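Local coordinates for bifunctional protein PutA (Bdellovibrio bacteriovorus, PDB 5UR2) that probably oxidises proline to glutamate in two steps, using a flavin-dependent proline dehydrogenase and an NAD-dependent aldehyde dehydrogenase carried on one chain, at residues G37-W42 with R418-N423; R55-L60 with A414-R419. All coordinates share one frame; numbering follows the deposited sequence.

Contact 1: G37-W42 with R418-N423; sequences GSIMEW and RRLLEN. With P5F (N-propargylglycine-modified flavin adenine dinucleotide), chain F.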
loop_
_atom_site.group_PDB
_atom_site.type_symbol
_atom_site.label_atom_id
_atom_site.label_comp_id
_atom_site.label_asym_id
_atom_site.label_seq_id
_atom_site.Cartn_x
_atom_site.Cartn_y
_atom_site.Cartn_z
ATOM N N GLY B 37 10.439 -15.143 45.453
ATOM C CA GLY B 37 9.994 -16.350 44.771
ATOM C C GLY B 37 8.606 -16.220 44.173
ATOM O O GLY B 37 8.342 -16.741 43.084
ATOM N N SER B 38 7.696 -15.531 44.871
ATOM C CA SER B 38 6.352 -15.335 44.329
ATOM C C SER B 38 6.386 -14.437 43.091
ATOM O O SER B 38 5.664 -14.683 42.114
ATOM C CB SER B 38 5.430 -14.765 45.401
ATOM O OG SER B 38 4.080 -14.832 44.971
ATOM N N ILE B 39 7.214 -13.390 43.116
ATOM C CA ILE B 39 7.440 -12.580 41.919
ATOM C C ILE B 39 7.873 -13.464 40.756
ATOM O O ILE B 39 7.388 -13.320 39.627
ATOM C CB ILE B 39 8.479 -11.478 42.200
ATOM C CG1 ILE B 39 7.898 -10.429 43.153
ATOM C CG2 ILE B 39 8.988 -10.863 40.894
ATOM C CD1 ILE B 39 6.698 -9.719 42.623
ATOM N N MET B 40 8.812 -14.384 41.016
ATOM C CA MET B 40 9.349 -15.234 39.953
ATOM C C MET B 40 8.304 -16.203 39.404
ATOM O O MET B 40 8.201 -16.374 38.181
ATOM C CB MET B 40 10.568 -15.997 40.453
ATOM C CG MET B 40 11.819 -15.150 40.533
ATOM S SD MET B 40 13.284 -16.202 40.380
ATOM C CE MET B 40 13.079 -17.247 41.833
ATOM N N GLU B 41 7.528 -16.855 40.281
ATOM C CA GLU B 41 6.495 -17.772 39.802
ATOM C C GLU B 41 5.519 -17.052 38.874
ATOM O O GLU B 41 5.252 -17.512 37.756
ATOM C CB GLU B 41 5.755 -18.420 40.980
ATOM N N TRP B 42 5.003 -15.895 39.308
ATOM C CA TRP B 42 4.099 -15.135 38.447
ATOM C C TRP B 42 4.797 -14.706 37.157
ATOM O O TRP B 42 4.195 -14.748 36.077
ATOM C CB TRP B 42 3.544 -13.926 39.199
ATOM N N ARG B 418 19.190 -8.388 36.831
ATOM C CA ARG B 418 19.923 -9.432 36.111
ATOM C C ARG B 418 19.751 -10.796 36.787
ATOM O O ARG B 418 19.585 -11.814 36.101
ATOM C CB ARG B 418 21.402 -9.048 35.994
ATOM C CG ARG B 418 22.198 -9.833 34.934
ATOM C CD ARG B 418 23.180 -8.934 34.145
ATOM N NE ARG B 418 24.584 -9.155 34.514
ATOM C CZ ARG B 418 25.604 -8.361 34.169
ATOM N NH1 ARG B 418 25.392 -7.268 33.441
ATOM N NH2 ARG B 418 26.845 -8.656 34.563
ATOM N N ARG B 419 19.769 -10.834 38.129
ATOM C CA ARG B 419 19.477 -12.074 38.850
ATOM C C ARG B 419 18.078 -12.591 38.526
ATOM O O ARG B 419 17.902 -13.778 38.231
ATOM C CB ARG B 419 19.628 -11.864 40.362
ATOM C CG ARG B 419 20.912 -11.146 40.758
ATOM C CD ARG B 419 22.105 -12.072 40.888
ATOM N NE ARG B 419 22.322 -12.953 39.745
ATOM C CZ ARG B 419 22.935 -12.598 38.620
ATOM N NH1 ARG B 419 23.385 -11.360 38.460
ATOM N NH2 ARG B 419 23.095 -13.492 37.653
ATOM N N LEU B 420 17.071 -11.705 38.551
ATOM C CA LEU B 420 15.715 -12.113 38.190
ATOM C C LEU B 420 15.659 -12.666 36.772
ATOM O O LEU B 420 14.981 -13.668 36.514
ATOM C CB LEU B 420 14.738 -10.943 38.343
ATOM C CG LEU B 420 14.214 -10.624 39.743
ATOM C CD1 LEU B 420 13.561 -9.260 39.739
ATOM C CD2 LEU B 420 13.198 -11.684 40.193
ATOM N N LEU B 421 16.361 -12.031 35.837
ATOM C CA LEU B 421 16.356 -12.514 34.461
ATOM C C LEU B 421 16.962 -13.908 34.360
ATOM O O LEU B 421 16.360 -14.812 33.773
ATOM C CB LEU B 421 17.118 -11.544 33.562
ATOM C CG LEU B 421 16.320 -10.274 33.266
ATOM C CD1 LEU B 421 17.202 -9.251 32.580
ATOM C CD2 LEU B 421 15.105 -10.611 32.426
ATOM N N GLU B 422 18.133 -14.115 34.970
ATOM C CA GLU B 422 18.780 -15.423 34.902
ATOM C C GLU B 422 17.932 -16.510 35.565
ATOM O O GLU B 422 17.755 -17.604 35.014
ATOM C CB GLU B 422 20.157 -15.362 35.561
ATOM C CG GLU B 422 20.963 -16.616 35.330
ATOM C CD GLU B 422 21.202 -16.878 33.848
ATOM O OE1 GLU B 422 20.694 -17.910 33.338
ATOM O OE2 GLU B 422 21.851 -16.020 33.193
ATOM N N ASN B 423 17.397 -16.223 36.752
ATOM C CA ASN B 423 16.704 -17.251 37.514
ATOM C C ASN B 423 15.365 -17.629 36.890
ATOM O O ASN B 423 14.884 -18.745 37.109
ATOM C CB ASN B 423 16.508 -16.781 38.954
ATOM C CG ASN B 423 17.812 -16.656 39.705
ATOM O OD1 ASN B 423 18.823 -17.230 39.312
ATOM N ND2 ASN B 423 17.798 -15.890 40.787
HETATM P PA P5F F . 23.457 -22.523 33.930
HETATM O O1A P5F F . 24.028 -23.981 33.892
HETATM O O2A P5F F . 22.023 -22.368 34.052
HETATM O O5B P5F F . 23.717 -21.705 32.695
HETATM C C5B P5F F . 23.016 -20.524 32.323
HETATM C C4B P5F F . 23.810 -19.818 31.213
HETATM O O4B P5F F . 23.734 -20.467 29.966
HETATM C C3B P5F F . 23.432 -18.398 30.908
HETATM O O3B P5F F . 23.922 -17.506 31.834
HETATM C C2B P5F F . 24.015 -18.194 29.567
HETATM O O2B P5F F . 25.366 -17.912 29.694
HETATM C C1B P5F F . 23.855 -19.529 28.932
HETATM N N9A P5F F . 22.693 -19.651 28.089
HETATM C C8A P5F F . 21.363 -19.456 28.434
HETATM N N7A P5F F . 20.604 -19.696 27.357
HETATM C C5A P5F F . 21.407 -20.070 26.278
HETATM C C6A P5F F . 21.179 -20.405 24.945
HETATM N N6A P5F F . 19.845 -20.442 24.416
HETATM N N1A P5F F . 22.209 -20.703 24.130
HETATM C C2A P5F F . 23.481 -20.688 24.581
HETATM N N3A P5F F . 23.738 -20.335 25.874
HETATM C C4A P5F F . 22.754 -20.034 26.730
HETATM N N1 P5F F . 29.403 -13.532 33.379
HETATM C C2 P5F F . 30.147 -12.758 32.415
HETATM O O2 P5F F . 29.719 -12.763 31.106
HETATM N N3 P5F F . 31.306 -12.011 32.802
HETATM C C4 P5F F . 31.773 -11.988 34.140
HETATM O O4 P5F F . 32.914 -11.236 34.449
HETATM C C4X P5F F . 30.984 -12.797 35.161
HETATM N N5 P5F F . 31.292 -12.740 36.588
HETATM C C5X P5F F . 30.784 -13.861 37.404
HETATM C C6 P5F F . 31.461 -14.212 38.690
HETATM C C7 P5F F . 31.029 -15.340 39.431
HETATM C C7M P5F F . 31.723 -15.685 40.731
HETATM C C8 P5F F . 29.952 -16.149 38.957
HETATM C C8M P5F F . 29.469 -17.358 39.717
HETATM C C9 P5F F . 29.308 -15.826 37.739
HETATM C C9A P5F F . 29.753 -14.639 36.956
HETATM N N10 P5F F . 29.100 -14.320 35.684
HETATM C C10 P5F F . 29.853 -13.523 34.757
HETATM C "C1'" P5F F . 27.815 -14.932 35.264
HETATM C "C2'" P5F F . 28.002 -16.311 34.630
HETATM O "O2'" P5F F . 28.638 -16.154 33.419
HETATM C "C3'" P5F F . 26.711 -17.106 34.422
HETATM O "O3'" P5F F . 25.903 -16.407 33.551
HETATM C "C4'" P5F F . 25.906 -17.371 35.686
HETATM O "O4'" P5F F . 26.804 -17.418 36.741
HETATM C "C5'" P5F F . 24.968 -18.592 35.629
HETATM O "O5'" P5F F . 25.522 -19.709 34.962
HETATM P P P5F F . 25.380 -21.253 35.437
HETATM O O1P P5F F . 26.535 -22.253 35.050
HETATM O O2P P5F F . 25.069 -21.047 36.967
HETATM O O3P P5F F . 23.825 -21.608 35.043
HETATM C C21 P5F F . 30.560 -10.245 36.878
HETATM C C22 P5F F . 31.033 -11.507 36.786
HETATM C C23 P5F F . 31.164 -9.100 36.047
#
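Met40 reaches from helix 35-45 to Leu420 and Asn423 on helix 409-423. Its CB points toward the opposing helix but touches neither residue itself. CG is the first atom to make contact, 3.7 Å from Leu420 CD2. The first torsion (chi1 -77°) sets CG beside the backbone N, and the chain then runs nearly extended to the sulfur. SD lies 3.6 Å from Asn423 CB, so the sulfur meets the aliphatic root of that residue and not its amide. At chi3 (-62°) the chain bends, and CE turns off this line. Phe30 and Thr424 also touch the side chain of Met40.

Leu420 starts out to the side, and its CD2 branch brings it nearer to Met40. The two side chains cross at a slant. The same CD2 lies 4.3 Å from Ile39 CG2, a looser touch; the end of Ile39 leads away. Phe54 and Tyr36 pack against Leu420 from outside the two segments. Asn423 ND2 is hydrogen-bonded to Tyr36 OH, on the same helix as Met40 but just before 37-42.

The axes of the two short segments come within 10.8 Å, with a crossing angle of -51°. Met40 spans much of this gap.

Glu422 reaches the bound FAD adduct at its adenosine ribose. Its OE2 is 2.9 Å from the hydroxyl O3B of P5F. This is a possible hydrogen bond, but the proton has another acceptor within reach.

The chemistry is divided along the last helix of the proline dehydrogenase barrel. Leu420 and the CB of Asn423 give an apolar grip on helix 35-45 of the N-terminal region, with the Asn423-Tyr36 bond as a polar tie beside it. Glu422 brings a carboxylate to the cofactor.

Contact 2: R55-L60 with A414-R419; sequences RFVDVL and AYLVRR
Val417 and Val57 bury the most surface here, followed by Asp58. The two valines lie alongside each other, pointing opposite ways, and Val57 CG1 lies 4.0 Å from Val417 CG2. Val57 CG1 is anti to the backbone N (chi1 171°), which turns this methyl toward helix 409-423. It also touches Leu416 CD2 at 3.9 Å, where the two side chains are roughly perpendicular. One methyl of Val57 thus meets two neighbours on the barrel helix.

Asp58 joins in through its root. Val417 CG2 lies 4.2 Å from Asp58 N and 4.4 Å from Asp58 CB. The carboxylate is paired elsewhere. OD2 forms a salt bridge with Arg910, and OD1 forms one with Arg977 of the second subunit. Two salt bridges probably favour the charged form and restrict the carboxylate's rotation.

The helix segments run nearly antiparallel, at 159°, with axes 9.1 Å apart. This is close helix-on-helix packing by branched aliphatic side chains. It sets helix 47-59 of the N-terminal region against the helix that follows the eighth strand of a beta/alpha barrel, the fold of proline dehydrogenase.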
loop_
_atom_site.group_PDB
_atom_site.type_symbol
_atom_site.label_atom_id
_atom_site.label_comp_id
_atom_site.label_asym_id
_atom_site.label_seq_id
_atom_site.Cartn_x
_atom_site.Cartn_y
_atom_site.Cartn_z
ATOM N N ARG B 55 10.517 -4.137 34.854
ATOM C CA ARG B 55 10.664 -2.715 34.567
ATOM C C ARG B 55 10.352 -1.874 35.793
ATOM O O ARG B 55 11.046 -0.887 36.076
ATOM C CB ARG B 55 9.744 -2.312 33.417
ATOM C CG ARG B 55 10.201 -2.829 32.065
ATOM C CD ARG B 55 9.279 -2.375 30.951
ATOM N NE ARG B 55 9.869 -2.656 29.645
ATOM C CZ ARG B 55 9.244 -2.460 28.494
ATOM N NH1 ARG B 55 8.007 -1.983 28.499
ATOM N NH2 ARG B 55 9.846 -2.747 27.346
ATOM N N PHE B 56 9.311 -2.248 36.532
ATOM C CA PHE B 56 8.993 -1.524 37.754
ATOM C C PHE B 56 10.159 -1.589 38.728
ATOM O O PHE B 56 10.594 -0.565 39.266
ATOM C CB PHE B 56 7.745 -2.102 38.413
ATOM C CG PHE B 56 7.366 -1.390 39.669
ATOM C CD1 PHE B 56 6.625 -0.223 39.607
ATOM C CD2 PHE B 56 7.800 -1.840 40.905
ATOM C CE1 PHE B 56 6.283 0.458 40.757
ATOM C CE2 PHE B 56 7.470 -1.158 42.058
ATOM C CZ PHE B 56 6.711 -0.007 41.987
ATOM N N VAL B 57 10.704 -2.787 38.935
ATOM C CA VAL B 57 11.850 -2.926 39.827
ATOM C C VAL B 57 12.995 -2.057 39.341
ATOM O O VAL B 57 13.687 -1.414 40.140
ATOM C CB VAL B 57 12.252 -4.409 39.946
ATOM C CG1 VAL B 57 13.575 -4.564 40.687
ATOM C CG2 VAL B 57 11.163 -5.170 40.666
ATOM N N ASP B 58 13.198 -2.011 38.019
ATOM C CA ASP B 58 14.282 -1.225 37.431
ATOM C C ASP B 58 14.174 0.254 37.794
ATOM O O ASP B 58 15.164 0.886 38.186
ATOM C CB ASP B 58 14.266 -1.388 35.908
ATOM C CG ASP B 58 15.327 -0.544 35.208
ATOM O OD1 ASP B 58 16.495 -0.617 35.634
ATOM O OD2 ASP B 58 14.997 0.175 34.230
ATOM N N VAL B 59 12.975 0.825 37.670
ATOM C CA VAL B 59 12.831 2.274 37.826
ATOM C C VAL B 59 12.707 2.698 39.289
ATOM O O VAL B 59 13.022 3.850 39.617
ATOM C CB VAL B 59 11.627 2.788 37.010
ATOM C CG1 VAL B 59 10.326 2.252 37.570
ATOM C CG2 VAL B 59 11.616 4.321 36.934
ATOM N N LEU B 60 12.304 1.786 40.180
ATOM C CA LEU B 60 11.969 2.148 41.559
ATOM C C LEU B 60 13.005 3.018 42.269
ATOM O O LEU B 60 12.610 4.034 42.865
ATOM C CB LEU B 60 11.688 0.878 42.375
ATOM C CG LEU B 60 11.227 1.170 43.802
ATOM C CD1 LEU B 60 9.922 1.984 43.823
ATOM C CD2 LEU B 60 11.080 -0.116 44.592
ATOM N N ALA B 414 19.735 -2.556 39.516
ATOM C CA ALA B 414 20.046 -3.103 38.198
ATOM C C ALA B 414 20.524 -4.551 38.306
ATOM O O ALA B 414 20.047 -5.428 37.575
ATOM C CB ALA B 414 21.088 -2.232 37.498
ATOM N N TYR B 415 21.473 -4.815 39.222
ATOM C CA TYR B 415 22.005 -6.165 39.420
ATOM C C TYR B 415 20.909 -7.154 39.811
ATOM O O TYR B 415 20.870 -8.278 39.297
ATOM C CB TYR B 415 23.109 -6.114 40.473
ATOM C CG TYR B 415 23.801 -7.426 40.782
ATOM C CD1 TYR B 415 24.848 -7.894 40.003
ATOM C CD2 TYR B 415 23.422 -8.180 41.877
ATOM C CE1 TYR B 415 25.486 -9.092 40.309
ATOM C CE2 TYR B 415 24.050 -9.371 42.186
ATOM C CZ TYR B 415 25.079 -9.821 41.405
ATOM O OH TYR B 415 25.685 -11.009 41.744
ATOM N N LEU B 416 20.016 -6.753 40.728
ATOM C CA LEU B 416 18.867 -7.575 41.095
ATOM C C LEU B 416 18.011 -7.925 39.875
ATOM O O LEU B 416 17.375 -8.989 39.841
ATOM C CB LEU B 416 18.017 -6.849 42.143
ATOM C CG LEU B 416 16.641 -7.426 42.561
ATOM C CD1 LEU B 416 16.769 -8.718 43.383
ATOM C CD2 LEU B 416 15.743 -6.411 43.296
ATOM N N VAL B 417 17.948 -7.030 38.885
ATOM C CA VAL B 417 17.175 -7.314 37.680
ATOM C C VAL B 417 17.854 -8.402 36.868
ATOM O O VAL B 417 17.187 -9.264 36.285
ATOM C CB VAL B 417 16.968 -6.038 36.836
ATOM C CG1 VAL B 417 16.452 -6.409 35.453
ATOM C CG2 VAL B 417 15.978 -5.110 37.508
ATOM N N ARG B 418 19.190 -8.388 36.831
ATOM C CA ARG B 418 19.923 -9.432 36.111
ATOM C C ARG B 418 19.751 -10.796 36.787
ATOM O O ARG B 418 19.585 -11.814 36.101
ATOM C CB ARG B 418 21.402 -9.048 35.994
ATOM C CG ARG B 418 22.198 -9.833 34.934
ATOM C CD ARG B 418 23.180 -8.934 34.145
ATOM N NE ARG B 418 24.584 -9.155 34.514
ATOM C CZ ARG B 418 25.604 -8.361 34.169
ATOM N NH1 ARG B 418 25.392 -7.268 33.441
ATOM N NH2 ARG B 418 26.845 -8.656 34.563
ATOM N N ARG B 419 19.769 -10.834 38.129
ATOM C CA ARG B 419 19.477 -12.074 38.850
ATOM C C ARG B 419 18.078 -12.591 38.526
ATOM O O ARG B 419 17.902 -13.778 38.231
ATOM C CB ARG B 419 19.628 -11.864 40.362
ATOM C CG ARG B 419 20.912 -11.146 40.758
ATOM C CD ARG B 419 22.105 -12.072 40.888
ATOM N NE ARG B 419 22.322 -12.953 39.745
ATOM C CZ ARG B 419 22.935 -12.598 38.620
ATOM N NH1 ARG B 419 23.385 -11.360 38.460
ATOM N NH2 ARG B 419 23.095 -13.492 37.653
#

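How the contacts relate
The chain first supplies helix 35-45, then helix 47-59, which follows it directly. Between helix 47-59 and helix 409-423 it builds the eight strands of the barrel and most of the barrel's helices. Contact 2 closes this long excursion, joining 55-60 to 414-419. Contact 1 closes a slightly longer one, from 37-42 to 418-423. Contact 2 therefore nests within contact 1, apart from the shared residues Arg418 and Arg419. The two centres lie 11 Å apart. Together they set two consecutive helices of the N-terminal region against the helix after the eighth strand, with the earlier helix meeting its later turns. Contact 1 also holds Glu422, which lines the cofactor pocket.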